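Local coordinates for DPS family protein (Vibrio cholerae O1 biovar El Tor, PDB 3IQ1) that probably binds and oxidises iron as a twelve-subunit ferritin-like assembly of the Dps family, at residues B[16-21]-B[125-130]; B[28-33]-B[141-146]; B[39-44]-B[58-63]; B[71-76]-B[131-136]; B[112-117]-B[145-150]. All coordinates share one frame; numbering follows the deposited sequence.

Contact 1. Residues B[16-21]-B[125-130]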
# COMPACT_ATOMS: atom_id res chain seq x y z
N SER B 16 -22.12 -30.81 22.73
CA SER B 16 -21.99 -29.67 21.86
C SER B 16 -23.19 -28.74 22.01
O SER B 16 -23.05 -27.51 21.99
CB SER B 16 -21.78 -30.08 20.40
OG SER B 16 -20.54 -30.76 20.25
N GLN B 17 -24.38 -29.34 22.16
CA GLN B 17 -25.56 -28.51 22.32
C GLN B 17 -25.54 -27.76 23.67
O GLN B 17 -25.98 -26.60 23.75
CB GLN B 17 -26.83 -29.33 22.16
CG GLN B 17 -28.10 -28.46 22.23
CD GLN B 17 -28.14 -27.41 21.11
OE1 GLN B 17 -28.04 -27.77 19.89
NE2 GLN B 17 -28.25 -26.10 21.51
N LYS B 18 -25.01 -28.37 24.73
CA LYS B 18 -24.88 -27.67 26.00
C LYS B 18 -23.93 -26.49 25.85
O LYS B 18 -24.21 -25.37 26.34
CB LYS B 18 -24.35 -28.62 27.06
CG LYS B 18 -24.21 -28.03 28.46
CD LYS B 18 -24.03 -29.14 29.50
CE LYS B 18 -23.44 -28.64 30.81
NZ LYS B 18 -23.33 -29.75 31.79
N LEU B 19 -22.80 -26.73 25.19
CA LEU B 19 -21.84 -25.64 24.91
C LEU B 19 -22.45 -24.55 24.07
O LEU B 19 -22.27 -23.37 24.37
CB LEU B 19 -20.57 -26.19 24.28
CG LEU B 19 -19.62 -26.70 25.36
CD1 LEU B 19 -18.64 -27.81 24.87
CD2 LEU B 19 -18.94 -25.53 26.18
N ALA B 20 -23.24 -24.93 23.09
CA ALA B 20 -23.87 -23.93 22.20
C ALA B 20 -24.87 -23.10 22.95
O ALA B 20 -24.94 -21.88 22.72
CB ALA B 20 -24.55 -24.59 21.05
N ASN B 21 -25.62 -23.72 23.85
CA ASN B 21 -26.55 -22.98 24.72
C ASN B 21 -25.83 -21.89 25.55
O ASN B 21 -26.28 -20.71 25.60
CB ASN B 21 -27.25 -23.92 25.67
CG ASN B 21 -28.23 -24.86 25.00
OD1 ASN B 21 -28.61 -24.66 23.85
ND2 ASN B 21 -28.67 -25.91 25.74
N LEU B 125 -14.99 -21.97 28.98
CA LEU B 125 -13.68 -22.60 28.82
C LEU B 125 -13.56 -23.87 29.65
O LEU B 125 -13.07 -24.90 29.18
CB LEU B 125 -12.56 -21.63 29.19
CG LEU B 125 -11.13 -22.15 29.13
CD1 LEU B 125 -10.79 -22.56 27.76
CD2 LEU B 125 -10.19 -21.03 29.60
N GLU B 126 -13.98 -23.78 30.90
CA GLU B 126 -13.89 -24.95 31.79
C GLU B 126 -14.75 -26.10 31.27
O GLU B 126 -14.31 -27.25 31.24
CB GLU B 126 -14.37 -24.57 33.20
CG GLU B 126 -14.11 -25.61 34.23
CD GLU B 126 -14.35 -25.14 35.69
OE1 GLU B 126 -14.27 -23.92 35.98
OE2 GLU B 126 -14.60 -26.03 36.52
N LEU B 127 -15.98 -25.80 30.87
CA LEU B 127 -16.90 -26.85 30.37
C LEU B 127 -16.32 -27.49 29.11
O LEU B 127 -16.33 -28.71 28.94
CB LEU B 127 -18.26 -26.22 30.07
CG LEU B 127 -19.31 -27.18 29.53
CD1 LEU B 127 -19.58 -28.33 30.52
CD2 LEU B 127 -20.62 -26.40 29.24
N ALA B 128 -15.81 -26.66 28.20
CA ALA B 128 -15.27 -27.15 26.96
C ALA B 128 -14.07 -28.07 27.24
O ALA B 128 -13.87 -29.08 26.58
CB ALA B 128 -14.82 -26.00 26.07
N GLY B 129 -13.26 -27.71 28.22
CA GLY B 129 -12.10 -28.54 28.59
C GLY B 129 -12.48 -29.93 29.10
O GLY B 129 -11.80 -30.94 28.82
N GLU B 130 -13.59 -29.99 29.82
CA GLU B 130 -14.11 -31.21 30.40
C GLU B 130 -14.45 -32.22 29.34
O GLU B 130 -14.38 -33.41 29.60
CB GLU B 130 -15.34 -30.94 31.26
CG GLU B 130 -15.05 -30.25 32.58
CD GLU B 130 -16.30 -29.76 33.32
OE1 GLU B 130 -17.44 -30.04 32.87
OE2 GLU B 130 -16.14 -29.11 34.39

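Contact 2. Residues B[28-33]-B[141-146]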
# COMPACT_ATOMS: atom_id res chain seq x y z
N ALA B 28 -25.79 -13.17 23.57
CA ALA B 28 -26.78 -12.21 24.06
C ALA B 28 -26.18 -11.07 24.86
O ALA B 28 -26.52 -9.91 24.66
CB ALA B 28 -27.84 -12.92 24.89
N ASN B 29 -25.26 -11.43 25.77
CA ASN B 29 -24.56 -10.44 26.53
C ASN B 29 -23.73 -9.54 25.63
O ASN B 29 -23.71 -8.33 25.82
CB ASN B 29 -23.71 -11.09 27.60
CG ASN B 29 -24.56 -11.56 28.81
OD1 ASN B 29 -24.39 -12.72 29.28
ND2 ASN B 29 -25.40 -10.73 29.31
N TYR B 30 -22.98 -10.13 24.70
CA TYR B 30 -22.23 -9.32 23.76
C TYR B 30 -23.06 -8.31 23.02
O TYR B 30 -22.62 -7.17 22.78
CB TYR B 30 -21.46 -10.15 22.74
CG TYR B 30 -20.07 -10.56 23.11
CD1 TYR B 30 -19.80 -11.73 23.79
CD2 TYR B 30 -19.00 -9.77 22.77
CE1 TYR B 30 -18.53 -12.10 24.12
CE2 TYR B 30 -17.69 -10.18 23.09
CZ TYR B 30 -17.47 -11.30 23.78
OH TYR B 30 -16.17 -11.64 24.10
N GLN B 31 -24.24 -8.72 22.60
CA GLN B 31 -25.07 -7.92 21.71
C GLN B 31 -25.60 -6.70 22.50
O GLN B 31 -25.50 -5.56 22.02
CB GLN B 31 -26.17 -8.78 21.10
CG GLN B 31 -25.68 -9.71 20.00
CD GLN B 31 -25.50 -9.03 18.65
OE1 GLN B 31 -25.04 -7.88 18.59
NE2 GLN B 31 -25.76 -9.76 17.55
N VAL B 32 -26.12 -6.94 23.71
CA VAL B 32 -26.55 -5.83 24.56
C VAL B 32 -25.39 -4.91 24.92
O VAL B 32 -25.52 -3.68 24.85
CB VAL B 32 -27.28 -6.31 25.82
CG1 VAL B 32 -27.69 -5.11 26.75
CG2 VAL B 32 -28.56 -7.10 25.45
N PHE B 33 -24.23 -5.48 25.19
CA PHE B 33 -23.07 -4.69 25.54
C PHE B 33 -22.59 -3.84 24.35
O PHE B 33 -22.20 -2.67 24.53
CB PHE B 33 -22.00 -5.66 26.00
CG PHE B 33 -20.78 -5.03 26.66
CD1 PHE B 33 -20.89 -4.13 27.72
CD2 PHE B 33 -19.53 -5.46 26.30
CE1 PHE B 33 -19.80 -3.62 28.36
CE2 PHE B 33 -18.39 -4.95 26.95
CZ PHE B 33 -18.54 -4.03 28.00
N SER B 141 -10.19 -18.73 25.14
CA SER B 141 -8.86 -18.32 25.53
C SER B 141 -8.46 -16.99 24.92
O SER B 141 -7.96 -16.08 25.60
CB SER B 141 -7.87 -19.41 25.18
OG SER B 141 -6.52 -19.01 25.40
N ASP B 142 -8.71 -16.88 23.63
CA ASP B 142 -8.45 -15.64 22.90
C ASP B 142 -9.24 -14.49 23.54
O ASP B 142 -8.69 -13.41 23.77
CB ASP B 142 -8.83 -15.74 21.44
CG ASP B 142 -7.88 -16.60 20.63
OD1 ASP B 142 -6.79 -16.95 21.11
OD2 ASP B 142 -8.18 -16.84 19.47
N TYR B 143 -10.53 -14.69 23.77
CA TYR B 143 -11.36 -13.62 24.29
C TYR B 143 -10.94 -13.18 25.68
O TYR B 143 -10.86 -11.99 25.99
CB TYR B 143 -12.83 -14.01 24.31
CG TYR B 143 -13.51 -14.17 22.93
CD1 TYR B 143 -12.79 -14.08 21.74
CD2 TYR B 143 -14.84 -14.39 22.85
CE1 TYR B 143 -13.41 -14.19 20.48
CE2 TYR B 143 -15.48 -14.56 21.60
CZ TYR B 143 -14.74 -14.45 20.43
OH TYR B 143 -15.38 -14.57 19.24
N ILE B 144 -10.61 -14.16 26.53
CA ILE B 144 -10.22 -13.89 27.91
C ILE B 144 -8.93 -13.09 27.93
O ILE B 144 -8.81 -12.06 28.60
CB ILE B 144 -10.08 -15.20 28.72
CG1 ILE B 144 -11.46 -15.83 28.96
CG2 ILE B 144 -9.36 -14.95 30.04
CD1 ILE B 144 -11.37 -17.29 29.33
N ARG B 145 -7.94 -13.50 27.15
CA ARG B 145 -6.65 -12.85 27.28
C ARG B 145 -6.75 -11.38 26.79
O ARG B 145 -6.09 -10.49 27.35
CB ARG B 145 -5.58 -13.61 26.55
CG ARG B 145 -5.68 -13.56 25.06
CD ARG B 145 -4.81 -14.64 24.41
NE ARG B 145 -3.39 -14.35 24.60
CZ ARG B 145 -2.40 -14.89 23.88
NH1 ARG B 145 -1.16 -14.53 24.08
NH2 ARG B 145 -2.67 -15.79 22.98
N GLU B 146 -7.51 -11.16 25.73
CA GLU B 146 -7.67 -9.84 25.17
C GLU B 146 -8.42 -8.93 26.14
O GLU B 146 -8.08 -7.72 26.34
CB GLU B 146 -8.36 -9.89 23.80
CG GLU B 146 -7.49 -10.58 22.73
CD GLU B 146 -8.21 -10.81 21.43
OE1 GLU B 146 -9.19 -10.10 21.19
OE2 GLU B 146 -7.75 -11.67 20.63

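Contact 3. Residues B[39-44]-B[58-63]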
# COMPACT_ATOMS: atom_id res chain seq x y z
N GLY B 39 -24.03 3.44 22.17
CA GLY B 39 -24.61 4.58 22.88
C GLY B 39 -23.51 5.43 23.53
O GLY B 39 -23.55 6.66 23.51
N TYR B 40 -22.55 4.78 24.17
CA TYR B 40 -21.49 5.53 24.82
C TYR B 40 -20.75 6.43 23.82
O TYR B 40 -20.41 7.59 24.15
CB TYR B 40 -20.49 4.61 25.51
CG TYR B 40 -21.03 3.66 26.59
CD1 TYR B 40 -22.19 3.90 27.27
CD2 TYR B 40 -20.28 2.54 26.96
CE1 TYR B 40 -22.63 3.01 28.28
CE2 TYR B 40 -20.68 1.68 27.93
CZ TYR B 40 -21.86 1.88 28.62
OH TYR B 40 -22.29 1.03 29.61
N HIS B 41 -20.44 5.87 22.64
CA HIS B 41 -19.84 6.57 21.51
C HIS B 41 -20.64 7.76 21.07
O HIS B 41 -20.12 8.85 20.92
CB HIS B 41 -19.65 5.55 20.38
CG HIS B 41 -19.32 6.11 19.04
ND1 HIS B 41 -18.09 6.66 18.72
CD2 HIS B 41 -20.04 6.10 17.89
CE1 HIS B 41 -18.08 7.01 17.45
NE2 HIS B 41 -19.26 6.70 16.92
N TRP B 42 -21.92 7.54 20.79
CA TRP B 42 -22.80 8.61 20.32
C TRP B 42 -22.99 9.72 21.31
O TRP B 42 -23.05 10.90 20.91
CB TRP B 42 -24.17 8.05 19.93
CG TRP B 42 -24.13 7.18 18.71
CD1 TRP B 42 -23.27 7.26 17.65
CD2 TRP B 42 -24.98 6.06 18.45
NE1 TRP B 42 -23.53 6.27 16.76
CE2 TRP B 42 -24.57 5.51 17.21
CE3 TRP B 42 -26.03 5.48 19.14
CZ2 TRP B 42 -25.19 4.43 16.65
CZ3 TRP B 42 -26.67 4.37 18.58
CH2 TRP B 42 -26.21 3.85 17.34
N ASN B 43 -23.15 9.37 22.59
CA ASN B 43 -23.66 10.30 23.60
C ASN B 43 -22.66 11.01 24.51
O ASN B 43 -23.05 11.86 25.31
CB ASN B 43 -24.69 9.62 24.46
CG ASN B 43 -25.91 9.10 23.62
OD1 ASN B 43 -26.35 9.78 22.68
ND2 ASN B 43 -26.46 7.91 23.98
N ILE B 44 -21.41 10.65 24.40
CA ILE B 44 -20.35 11.32 25.18
C ILE B 44 -20.32 12.84 24.95
O ILE B 44 -20.49 13.30 23.84
CB ILE B 44 -18.97 10.68 24.88
CG1 ILE B 44 -17.89 11.19 25.85
CG2 ILE B 44 -18.53 10.80 23.41
CD1 ILE B 44 -18.05 10.90 27.35
N GLU B 58 -13.36 2.07 18.85
CA GLU B 58 -12.39 0.98 18.84
C GLU B 58 -12.96 -0.24 19.58
O GLU B 58 -12.87 -1.37 19.10
CB GLU B 58 -11.10 1.45 19.51
CG GLU B 58 -10.08 0.43 19.61
CD GLU B 58 -8.87 0.89 20.40
OE1 GLU B 58 -8.73 2.10 20.61
OE2 GLU B 58 -8.06 0.02 20.75
N ILE B 59 -13.54 0.02 20.73
CA ILE B 59 -14.05 -1.03 21.59
C ILE B 59 -15.24 -1.76 20.95
O ILE B 59 -15.23 -2.99 20.87
CB ILE B 59 -14.36 -0.53 22.98
CG1 ILE B 59 -12.99 -0.21 23.66
CG2 ILE B 59 -15.19 -1.57 23.72
CD1 ILE B 59 -13.07 0.46 24.99
N TYR B 60 -16.24 -1.02 20.44
CA TYR B 60 -17.35 -1.72 19.79
C TYR B 60 -17.01 -2.42 18.47
O TYR B 60 -17.62 -3.45 18.13
CB TYR B 60 -18.62 -0.87 19.68
CG TYR B 60 -18.67 0.26 18.69
CD1 TYR B 60 -18.91 1.54 19.11
CD2 TYR B 60 -18.57 0.03 17.34
CE1 TYR B 60 -19.01 2.57 18.22
CE2 TYR B 60 -18.68 1.07 16.41
CZ TYR B 60 -18.92 2.32 16.87
OH TYR B 60 -19.04 3.37 15.95
N THR B 61 -15.98 -1.94 17.76
CA THR B 61 -15.49 -2.57 16.55
C THR B 61 -14.92 -3.95 16.89
O THR B 61 -15.17 -4.93 16.16
CB THR B 61 -14.47 -1.65 15.87
OG1 THR B 61 -15.15 -0.46 15.45
CG2 THR B 61 -13.90 -2.32 14.64
N ASP B 62 -14.14 -4.02 17.95
CA ASP B 62 -13.53 -5.28 18.44
C ASP B 62 -14.67 -6.22 18.95
O ASP B 62 -14.66 -7.41 18.67
CB ASP B 62 -12.48 -4.97 19.51
CG ASP B 62 -11.15 -4.41 18.93
OD1 ASP B 62 -10.88 -4.63 17.71
OD2 ASP B 62 -10.36 -3.76 19.68
N LEU B 63 -15.69 -5.67 19.63
CA LEU B 63 -16.83 -6.51 20.05
C LEU B 63 -17.57 -7.12 18.88
O LEU B 63 -17.99 -8.28 18.93
CB LEU B 63 -17.81 -5.71 20.91
CG LEU B 63 -17.44 -5.20 22.33
CD1 LEU B 63 -18.52 -4.31 22.94
CD2 LEU B 63 -17.12 -6.42 23.25

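Contact 4. Residues B[71-76]-B[131-136]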
# COMPACT_ATOMS: atom_id res chain seq x y z
N ALA B 71 -21.10 -16.26 16.83
CA ALA B 71 -22.21 -16.83 16.09
C ALA B 71 -21.73 -17.95 15.16
O ALA B 71 -22.40 -18.99 15.10
CB ALA B 71 -22.93 -15.75 15.24
N GLU B 72 -20.58 -17.77 14.52
CA GLU B 72 -19.99 -18.80 13.63
C GLU B 72 -19.60 -20.06 14.43
O GLU B 72 -19.76 -21.18 13.93
CB GLU B 72 -18.77 -18.28 12.92
CG GLU B 72 -19.02 -17.27 11.92
CD GLU B 72 -17.76 -16.97 11.15
OE1 GLU B 72 -16.61 -17.08 11.72
OE2 GLU B 72 -17.96 -16.62 9.99
N ARG B 73 -19.09 -19.89 15.64
CA ARG B 73 -18.76 -21.06 16.49
C ARG B 73 -20.04 -21.85 16.82
O ARG B 73 -20.04 -23.05 16.81
CB ARG B 73 -18.02 -20.66 17.78
CG ARG B 73 -17.48 -21.81 18.58
CD ARG B 73 -16.42 -22.63 17.85
NE ARG B 73 -16.23 -23.94 18.46
CZ ARG B 73 -15.62 -24.95 17.85
NH1 ARG B 73 -15.05 -24.75 16.66
NH2 ARG B 73 -15.52 -26.13 18.44
N ILE B 74 -21.13 -21.16 17.14
CA ILE B 74 -22.41 -21.80 17.41
C ILE B 74 -22.88 -22.59 16.20
O ILE B 74 -23.29 -23.76 16.31
CB ILE B 74 -23.45 -20.75 17.88
CG1 ILE B 74 -23.05 -20.19 19.27
CG2 ILE B 74 -24.88 -21.36 17.86
CD1 ILE B 74 -23.75 -18.85 19.68
N LEU B 75 -22.78 -21.98 15.03
CA LEU B 75 -23.15 -22.67 13.77
C LEU B 75 -22.24 -23.90 13.55
O LEU B 75 -22.67 -24.92 13.05
CB LEU B 75 -23.01 -21.68 12.59
CG LEU B 75 -24.09 -20.59 12.53
CD1 LEU B 75 -23.59 -19.38 11.71
CD2 LEU B 75 -25.38 -21.20 11.99
N THR B 76 -20.97 -23.77 13.91
CA THR B 76 -19.95 -24.78 13.73
C THR B 76 -20.28 -26.00 14.59
O THR B 76 -20.04 -27.12 14.16
CB THR B 76 -18.55 -24.18 14.01
OG1 THR B 76 -18.22 -23.22 12.96
CG2 THR B 76 -17.47 -25.22 13.99
N THR B 131 -14.84 -31.77 28.14
CA THR B 131 -15.17 -32.72 27.09
C THR B 131 -14.25 -32.71 25.89
O THR B 131 -14.51 -33.41 24.91
CB THR B 131 -16.61 -32.56 26.59
OG1 THR B 131 -16.88 -31.19 26.30
CG2 THR B 131 -17.56 -33.11 27.67
N GLY B 132 -13.18 -31.94 25.96
CA GLY B 132 -12.23 -31.86 24.88
C GLY B 132 -12.67 -31.07 23.67
O GLY B 132 -12.24 -31.36 22.55
N ASP B 133 -13.57 -30.11 23.86
CA ASP B 133 -13.94 -29.21 22.78
C ASP B 133 -12.84 -28.09 22.66
O ASP B 133 -12.99 -26.95 23.11
CB ASP B 133 -15.35 -28.64 22.95
CG ASP B 133 -15.77 -27.76 21.80
OD1 ASP B 133 -14.93 -27.45 20.92
OD2 ASP B 133 -16.93 -27.30 21.78
N GLU B 134 -11.77 -28.43 21.96
CA GLU B 134 -10.62 -27.56 21.83
C GLU B 134 -10.94 -26.32 20.98
O GLU B 134 -10.44 -25.24 21.28
CB GLU B 134 -9.48 -28.30 21.17
CG GLU B 134 -8.24 -27.42 20.99
CD GLU B 134 -7.69 -26.88 22.30
OE1 GLU B 134 -7.89 -27.59 23.36
OE2 GLU B 134 -7.04 -25.80 22.27
N GLY B 135 -11.75 -26.46 19.95
CA GLY B 135 -12.13 -25.29 19.16
C GLY B 135 -12.85 -24.20 19.94
O GLY B 135 -12.59 -23.02 19.79
N THR B 136 -13.75 -24.63 20.83
CA THR B 136 -14.45 -23.71 21.69
C THR B 136 -13.53 -23.17 22.75
O THR B 136 -13.52 -21.97 23.00
CB THR B 136 -15.70 -24.33 22.32
OG1 THR B 136 -16.59 -24.73 21.28
CG2 THR B 136 -16.44 -23.35 23.30

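Contact 5. Residues B[112-117]-B[145-150]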
# COMPACT_ATOMS: atom_id res chain seq x y z
N ASP B 112 -17.72 -3.09 34.07
CA ASP B 112 -18.68 -4.01 34.66
C ASP B 112 -19.18 -5.06 33.66
O ASP B 112 -19.33 -6.24 34.03
CB ASP B 112 -19.81 -3.21 35.23
CG ASP B 112 -19.38 -2.34 36.43
OD1 ASP B 112 -18.36 -2.67 37.10
OD2 ASP B 112 -20.10 -1.40 36.79
N GLY B 113 -19.40 -4.64 32.42
CA GLY B 113 -19.85 -5.52 31.34
C GLY B 113 -18.77 -6.55 31.01
O GLY B 113 -19.03 -7.76 30.90
N PHE B 114 -17.53 -6.09 30.86
CA PHE B 114 -16.43 -7.01 30.60
C PHE B 114 -16.24 -8.00 31.74
O PHE B 114 -15.83 -9.15 31.54
CB PHE B 114 -15.09 -6.29 30.27
CG PHE B 114 -15.00 -5.80 28.86
CD1 PHE B 114 -14.99 -6.70 27.79
CD2 PHE B 114 -14.89 -4.43 28.57
CE1 PHE B 114 -14.91 -6.25 26.50
CE2 PHE B 114 -14.81 -3.98 27.28
CZ PHE B 114 -14.81 -4.89 26.24
N SER B 115 -16.53 -7.57 32.96
CA SER B 115 -16.39 -8.49 34.03
C SER B 115 -17.35 -9.71 33.91
O SER B 115 -16.95 -10.84 34.20
CB SER B 115 -16.40 -7.72 35.36
OG SER B 115 -15.23 -6.82 35.40
N ILE B 116 -18.58 -9.49 33.43
CA ILE B 116 -19.56 -10.53 33.08
C ILE B 116 -19.08 -11.40 31.89
O ILE B 116 -19.10 -12.62 31.96
CB ILE B 116 -20.96 -9.92 32.80
CG1 ILE B 116 -21.56 -9.46 34.13
CG2 ILE B 116 -21.82 -10.92 32.12
CD1 ILE B 116 -22.80 -8.63 34.01
N LEU B 117 -18.63 -10.77 30.82
CA LEU B 117 -18.10 -11.55 29.70
C LEU B 117 -16.97 -12.46 30.18
O LEU B 117 -16.89 -13.63 29.81
CB LEU B 117 -17.64 -10.63 28.55
CG LEU B 117 -18.73 -9.73 27.94
CD1 LEU B 117 -18.10 -9.01 26.72
CD2 LEU B 117 -19.97 -10.54 27.55
N ARG B 145 -7.94 -13.50 27.15
CA ARG B 145 -6.65 -12.85 27.28
C ARG B 145 -6.75 -11.38 26.79
O ARG B 145 -6.09 -10.49 27.35
CB ARG B 145 -5.58 -13.61 26.55
CG ARG B 145 -5.68 -13.56 25.06
CD ARG B 145 -4.81 -14.64 24.41
NE ARG B 145 -3.39 -14.35 24.60
CZ ARG B 145 -2.40 -14.89 23.88
NH1 ARG B 145 -1.16 -14.53 24.08
NH2 ARG B 145 -2.67 -15.79 22.98
N GLU B 146 -7.51 -11.16 25.73
CA GLU B 146 -7.67 -9.84 25.17
C GLU B 146 -8.42 -8.93 26.14
O GLU B 146 -8.08 -7.72 26.34
CB GLU B 146 -8.36 -9.89 23.80
CG GLU B 146 -7.49 -10.58 22.73
CD GLU B 146 -8.21 -10.81 21.43
OE1 GLU B 146 -9.19 -10.10 21.19
OE2 GLU B 146 -7.75 -11.67 20.63
N GLN B 147 -9.46 -9.50 26.76
CA GLN B 147 -10.36 -8.67 27.56
C GLN B 147 -9.79 -8.41 28.92
O GLN B 147 -10.05 -7.36 29.51
CB GLN B 147 -11.79 -9.22 27.59
CG GLN B 147 -12.39 -9.06 26.23
CD GLN B 147 -13.69 -9.82 26.04
OE1 GLN B 147 -14.07 -10.65 26.89
NE2 GLN B 147 -14.37 -9.56 24.96
N GLU B 148 -8.96 -9.32 29.42
CA GLU B 148 -8.22 -9.04 30.65
C GLU B 148 -7.31 -7.81 30.47
O GLU B 148 -7.31 -6.93 31.31
CB GLU B 148 -7.41 -10.24 31.11
CG GLU B 148 -8.26 -11.39 31.63
CD GLU B 148 -7.51 -12.64 31.98
OE1 GLU B 148 -6.38 -12.84 31.45
OE2 GLU B 148 -8.03 -13.49 32.75
N LYS B 149 -6.62 -7.74 29.34
CA LYS B 149 -5.74 -6.63 29.02
C LYS B 149 -6.58 -5.35 28.99
O LYS B 149 -6.20 -4.32 29.57
CB LYS B 149 -5.01 -6.85 27.69
CG LYS B 149 -4.08 -5.73 27.39
CD LYS B 149 -3.52 -5.83 26.00
CE LYS B 149 -2.76 -4.59 25.66
NZ LYS B 149 -2.05 -4.74 24.29
N LEU B 150 -7.74 -5.41 28.33
CA LEU B 150 -8.56 -4.22 28.19
C LEU B 150 -9.07 -3.77 29.54
O LEU B 150 -9.09 -2.57 29.83
CB LEU B 150 -9.72 -4.48 27.25
CG LEU B 150 -10.63 -3.28 26.91
CD1 LEU B 150 -9.84 -1.97 26.53
CD2 LEU B 150 -11.63 -3.65 25.78

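Contact 1. Residues B[16-21]-B[125-130]
Near one end of the ferritin-like four-helix bundle, helix 13-43 packs on helix 103-131. The axes of the short segments run nearly antiparallel, at 172°, and come within 10.5 Å. Leu-19 and Leu-127 carry the contact. The two side chains lie alongside each other, pointing opposite ways, and the methyl Leu-19 CD2 lies 3.6 Å from Leu-127 CD2. The same Leu-19 methyl also meets the methyl of Ala-128, with Leu-19 CD2 to Ala-128 CB at 4.1 Å. In Leu-127, CG stands opposite the backbone N (chi1 179°), which places CD2 against Leu-19. Lys-18 covers the outer side with its aliphatic part. In one of its two conformers the chain is extended, and Lys-18 CE rests 3.9 Å from Leu-127 CD1. Leu-19 also touches Ile-124 and Asp-133. The contact is apolar packing between antiparallel helices of the ferritin-like four-helix bundle.

Contact 2. Residues B[28-33]-B[141-146]
The helical segments 28-33 and 141-146 are well separated, and their nearest CA atoms, those of Tyr-30 and Tyr-143, are 11.7 Å apart. They belong to helix 13-43 and helix 134-158 of the ferritin-like bundle, and the centre of the contact lies about 3 Å from the centre of the chain. Two tyrosines bridge the gap, both with CA-CB bonds directed at the opposite helix. Tyr-143 has its CG anti to the carbonyl carbon (chi1 -68°), which sets its ring beside the Tyr-30 hydroxyl. The rings meet obliquely, with planes at 61° and centroids 6.0 Å apart. The phenol oxygen of Tyr-30 does most of the touching. It lies 3.9 Å from Tyr-143 CG and 3.9 Å from Tyr-143 CE2. This buried hydroxyl is not left to the ring alone. It is hydrogen-bonded to Gln-121 of helix 103-131 and to Gln-147 one turn further along helix 134-158. The two amides thus hold the Tyr-30 ring end in place between three helices. Lys-66 of helix 49-76 packs on both tyrosines, so all four bundle helices meet around the pair. The closest approach is from Tyr-30 OH to Tyr-143 CD2, at 3.3 Å.

Contact 3. Residues B[39-44]-B[58-63]
The His-41 side chain leaves with CG turned away from its backbone N (chi1 167°), and Tyr-60 has its CG between the backbone N and the carbonyl carbon (chi1 73°). These torsions bring the two rings together between helix 13-43 and helix 49-76, the first helical pair of the ferritin-like bundle. The result is a T-shaped, edge-to-face aromatic pair. The edge of Tyr-60 is directed at the face of His-41, with planes at 79° and centroids 5.2 Å apart. Tyr-60 CE1 sits 3.6 Å from His-41 CG. The phenol oxygen lies over the same imidazole, offset toward its rim. The histidine is held by further partners in helix 49-76. Its ND1 is hydrogen-bonded to the carbonyl of His-53, and the two histidine rings stack. Those interactions fix the rotation of the imidazole that Tyr-60 meets. Glu-72 of a neighbouring subunit also packs on His-41, so the pair lies beside a subunit interface. At the polar end of the pair, Tyr-60 OH is 3.5 Å from His-41 NE2.

Contact 4. Residues B[71-76]-B[131-136]
Arg-73 NE donates to Thr-136 OG1 at 3.0 Å with an angle of 158°, and Arg-73 NH2 forms a salt bridge with Asp-133 OD1 at 2.9 Å. As a hydrogen bond the latter is weak. The acceptors are the N-cap residue Asp-133 and Thr-136 in the first turn of helix 134-158 of the ferritin-like bundle. Asp-133 OD1 also accepts from Thr-136 N at 3.1 Å, the capping bond, and Thr-136 OG1 donates to Asp-133 OD2 at 2.6 Å. The hydroxyl therefore gives to the cap and receives from the arginine, which fixes its rotation. Arg-73 gets there through an outward first torsion and a bend at chi2 (63°). Its guanidinium then lies over the first turn of the helix. Asp-133 OD1 comes at the edge of the group, with the carboxylate plane turned by 46°. Arg-73 has a second charge partner: its NH1 forms a salt bridge with Glu-148 of a neighbouring subunit, so the cap is tied to the subunit interface. The preceding helix 103-131 ends in a Schellman motif with Gly-132 at positive phi. Gly-135 has no side chain, and its C lies over the centre of the guanidinium face, 3.6 Å from Arg-73 CZ.

Contact 5. Residues B[112-117]-B[145-150]
Phe-114 and Gln-147 bury the most surface, and Leu-150 adds the next largest share. The Gln-147 chain runs across the Phe-114 side chain, nearly perpendicular to it. Gln-147 NE2 meets the phenyl edge in its plane, 3.7 Å from Phe-114 CE1, and the amide is turned 59° from the ring. Gln-147 CG stands out of the ring plane, 3.8 Å from Phe-114 CD1. Leu-150 meets the ring further along, where its CD2 methyl comes obliquely to 3.4 Å from Phe-114 CZ. The first torsion of Leu-150 (chi1 -175°) sets CG opposite its backbone N and turns that methyl toward the ring. Leu-117 flanks the amide, its CB 3.9 Å from Gln-147 OE1. The buried Gln-147 OE1 is satisfied by Gln-121, which donates to it. Phe-33 of helix 13-43 meets Phe-114 edge-to-face. The axes of the two short segments approach to 10.3 Å and run antiparallel at 154°. Such antiparallel pairing of neighbouring helices is that of the ferritin-like four-helix bundle.

In the fold
All five contacts lie within one bundle made of helices 13-43, 49-76, 103-131 and 134-158. Contacts 1 and 4 sit at one end, with centres about 8 Å apart, and touch through Leu-19 and Asp-133. Contact 3 lies toward the other end, its centre about 30 Å from that of contact 1. Contacts 2 and 5 fill the middle, with centres about 7 Å apart, and share Arg-145 and Glu-146. Phe-33 and Leu-63 join contact 2 to contact 3. Along the chain, contact 3 closes first, between consecutive helices, whereas contacts 1 and 2 bring the first helix to the last two. The segments of all five contacts reach neighbouring subunits, so residues of the bundle also take part in the packing of the twelve-chain assembly.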